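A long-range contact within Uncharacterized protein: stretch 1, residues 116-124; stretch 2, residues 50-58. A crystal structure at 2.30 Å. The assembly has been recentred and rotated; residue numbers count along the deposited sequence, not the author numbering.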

# COMPACT_ATOMS: atom_id res chain seq x y z
N GLU A 116 9.48 11.23 32.56
CA GLU A 116 8.31 11.36 31.70
C GLU A 116 8.71 11.19 30.23
O GLU A 116 9.83 11.54 29.83
CB GLU A 116 7.60 12.70 31.93
CG GLU A 116 6.95 12.84 33.30
CD GLU A 116 5.99 11.74 33.71
OE1 GLU A 116 4.89 11.65 33.10
OE2 GLU A 116 6.32 10.98 34.64
N ASN A 117 7.79 10.62 29.43
CA ASN A 117 8.00 10.38 28.00
C ASN A 117 7.15 11.34 27.14
O ASN A 117 7.17 11.26 25.92
CB ASN A 117 7.67 8.91 27.67
CG ASN A 117 8.75 7.96 28.08
OD1 ASN A 117 8.53 7.07 28.92
ND2 ASN A 117 9.97 8.15 27.55
N LYS A 118 6.45 12.27 27.80
CA LYS A 118 5.59 13.26 27.16
C LYS A 118 5.62 14.59 27.89
O LYS A 118 5.97 14.66 29.07
CB LYS A 118 4.12 12.76 27.06
N GLY A 119 5.26 15.63 27.16
CA GLY A 119 5.11 17.01 27.61
C GLY A 119 3.99 17.63 26.80
O GLY A 119 3.65 17.13 25.73
N LEU A 120 3.37 18.68 27.32
CA LEU A 120 2.27 19.27 26.56
C LEU A 120 2.60 20.71 26.29
O LEU A 120 2.87 21.46 27.21
CB LEU A 120 0.95 19.13 27.30
CG LEU A 120 0.46 17.71 27.53
CD1 LEU A 120 -0.55 17.66 28.67
CD2 LEU A 120 -0.16 17.13 26.27
N LEU A 121 2.65 21.06 25.01
CA LEU A 121 2.91 22.43 24.58
C LEU A 121 1.56 23.17 24.55
O LEU A 121 0.69 22.83 23.74
CB LEU A 121 3.60 22.42 23.20
CG LEU A 121 4.05 23.79 22.69
CD1 LEU A 121 5.34 24.22 23.35
CD2 LEU A 121 4.20 23.79 21.21
N ASP A 122 1.36 24.13 25.47
CA ASP A 122 0.09 24.84 25.57
C ASP A 122 -0.05 25.96 24.53
O ASP A 122 0.45 27.06 24.71
CB ASP A 122 -0.14 25.40 27.00
CG ASP A 122 -1.59 25.81 27.30
OD1 ASP A 122 -2.52 25.43 26.51
OD2 ASP A 122 -1.81 26.46 28.35
N LEU A 123 -0.78 25.69 23.46
CA LEU A 123 -1.02 26.69 22.42
C LEU A 123 -2.18 27.58 22.87
O LEU A 123 -3.21 27.03 23.26
CB LEU A 123 -1.38 25.99 21.08
CG LEU A 123 -0.51 24.84 20.60
CD1 LEU A 123 -1.11 24.19 19.34
CD2 LEU A 123 0.93 25.31 20.33
N LYS A 124 -2.03 28.93 22.85
CA LYS A 124 -3.11 29.85 23.22
C LYS A 124 -3.64 30.47 21.97
O LYS A 124 -2.86 30.74 21.05
CB LYS A 124 -2.68 30.90 24.25
CG LYS A 124 -2.05 30.33 25.54
CD LYS A 124 -3.04 29.56 26.43
CE LYS A 124 -2.62 29.67 27.88
NZ LYS A 124 -3.34 28.71 28.75
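Stretch 2 (50-58) YQLPILVSG

Stretch 2 lies alongside stretch 1 as an antiparallel β-strand, and backbone hydrogen bonds hold the two together. The shortest joins Leu 123 N to Tyr 50 O at 2.7 Å, and its partner runs from Tyr 50 N to Leu 123 O at 2.8 Å. Two residues further along, Leu 121 and Leu 52 form an equally reciprocal pair: Leu 121 N to Leu 52 O and Leu 52 N to Leu 121 O are both 2.8 Å, with N-H...O angles of 170° and 173°, close to linear. The next pair is slightly longer, with Ile 54 N to Gly 119 O at 2.9 Å and Gly 119 N to Ile 54 O at 3.0 Å.

At the far end the pattern changes. Val 56 N donates to Asn 117 O at 2.8 Å, but the return bond comes from a side chain: Asn 117 ND2 reaches Val 56 O at 2.8 Å, at an angle of 169°. Asparagine suits this place because its short amide can supply a donor much as a peptide N-H does, so the ladder extends one step beyond the strand that begins at Lys 118.

Residues 50-56 are extended throughout and run against residues 118-124, their N-to-C directions 147° apart and their axes approaching to 4.2 Å. The register pairs Leu 123 with Tyr 50 and proceeds residue by residue to Lys 118 with Leu 55. Between the hydrogen-bonded pairs lie non-hydrogen-bonded ones, where Leu 120 CA and Pro 53 CA are 4.6 Å apart. Proline has no amide hydrogen to give, and this position asks for none across the ladder. Its CA can still offer a weak C-H...O contact, from Pro 53 CA to Gly 119 O at 3.4 Å; Lys 118 CA makes another to Ile 54 O at 3.2 Å.

Side chains alternate between the two faces of the sheet. On the face of Leu 121, Leu 123, Leu 52 and Ile 54, these four buried side chains build an apolar layer: Leu 121 CD2 meets Leu 52 CD2 at 4.1 Å, and Leu 121 CB meets Ile 54 CD1 at 4.0 Å. Branched aliphatic side chains suit such a layer, since they fill space without leaving polar groups unsatisfied. Leu 123 extends it, its CD1 lying 4.2 Å from Leu 52 CB and approaching the Tyr 50 ring obliquely, 4.1 Å from Tyr 50 CD2. Gly 119 belongs to the same face but contributes no side chain opposite Ile 54.

The other face is more mixed. Leu 120 CD2 packs on Pro 53 CG at 4.0 Å, while Leu 120 CD1 lies 3.5 Å from Gln 51 NE2. Gln 51 is exposed, where a flexible polar side chain can combine contact with access to solvent; its OE1 comes within 3.3 Å of Asp 122 CB. One carboxylate oxygen of Asp 122 is held within its own strand, where Lys 124 NZ forms a salt bridge to Asp 122 OD2 at 2.8 Å. In all, the two stretches bury 760 Å² between them.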

# COMPACT_ATOMS: atom_id res chain seq x y z
N TYR A 50 -4.97 24.89 23.23
CA TYR A 50 -4.81 23.52 22.79
C TYR A 50 -3.51 22.97 23.35
O TYR A 50 -2.45 23.56 23.15
CB TYR A 50 -4.84 23.41 21.26
CG TYR A 50 -4.90 21.98 20.77
CD1 TYR A 50 -6.13 21.34 20.61
CD2 TYR A 50 -3.75 21.28 20.46
CE1 TYR A 50 -6.20 20.02 20.17
CE2 TYR A 50 -3.80 19.96 20.00
CZ TYR A 50 -5.04 19.34 19.86
OH TYR A 50 -5.12 18.05 19.41
N GLN A 51 -3.59 21.83 24.05
CA GLN A 51 -2.45 21.15 24.65
C GLN A 51 -1.86 20.15 23.63
O GLN A 51 -2.45 19.11 23.34
CB GLN A 51 -2.87 20.48 25.95
CG GLN A 51 -3.21 21.49 27.03
CD GLN A 51 -2.12 21.59 28.04
OE1 GLN A 51 -1.17 22.38 27.91
NE2 GLN A 51 -2.21 20.77 29.08
N LEU A 52 -0.73 20.53 23.01
CA LEU A 52 -0.12 19.73 21.95
C LEU A 52 0.94 18.79 22.52
O LEU A 52 1.96 19.26 23.03
CB LEU A 52 0.47 20.67 20.87
CG LEU A 52 1.18 20.03 19.67
CD1 LEU A 52 0.16 19.45 18.68
CD2 LEU A 52 2.06 21.06 18.97
N PRO A 53 0.73 17.46 22.42
CA PRO A 53 1.71 16.51 22.96
C PRO A 53 3.03 16.49 22.19
O PRO A 53 3.07 16.60 20.97
CB PRO A 53 1.01 15.16 22.81
CG PRO A 53 -0.46 15.48 22.67
CD PRO A 53 -0.45 16.74 21.87
N ILE A 54 4.12 16.35 22.95
CA ILE A 54 5.49 16.23 22.48
C ILE A 54 6.02 14.99 23.14
O ILE A 54 5.95 14.88 24.37
CB ILE A 54 6.33 17.50 22.77
CG1 ILE A 54 5.86 18.70 21.89
CG2 ILE A 54 7.82 17.21 22.62
CD1 ILE A 54 6.57 19.97 22.13
N LEU A 55 6.48 14.04 22.33
CA LEU A 55 6.97 12.76 22.81
C LEU A 55 8.49 12.74 22.90
O LEU A 55 9.18 13.30 22.05
CB LEU A 55 6.46 11.64 21.88
CG LEU A 55 4.94 11.57 21.62
CD1 LEU A 55 4.62 10.58 20.50
CD2 LEU A 55 4.17 11.22 22.89
N VAL A 56 8.99 12.11 23.96
CA VAL A 56 10.43 12.01 24.27
C VAL A 56 10.81 10.57 24.57
O VAL A 56 10.21 9.95 25.45
CB VAL A 56 10.82 12.92 25.47
CG1 VAL A 56 12.34 13.03 25.60
CG2 VAL A 56 10.19 14.31 25.38
N SER A 57 11.85 10.07 23.90
CA SER A 57 12.44 8.75 24.15
C SER A 57 13.55 8.86 25.26
O SER A 57 13.96 9.96 25.61
CB SER A 57 13.04 8.20 22.86
OG SER A 57 14.13 9.01 22.45
N GLY A 58 14.00 7.73 25.81
CA GLY A 58 15.04 7.67 26.84
C GLY A 58 14.71 8.30 28.19
O GLY A 58 13.55 8.59 28.51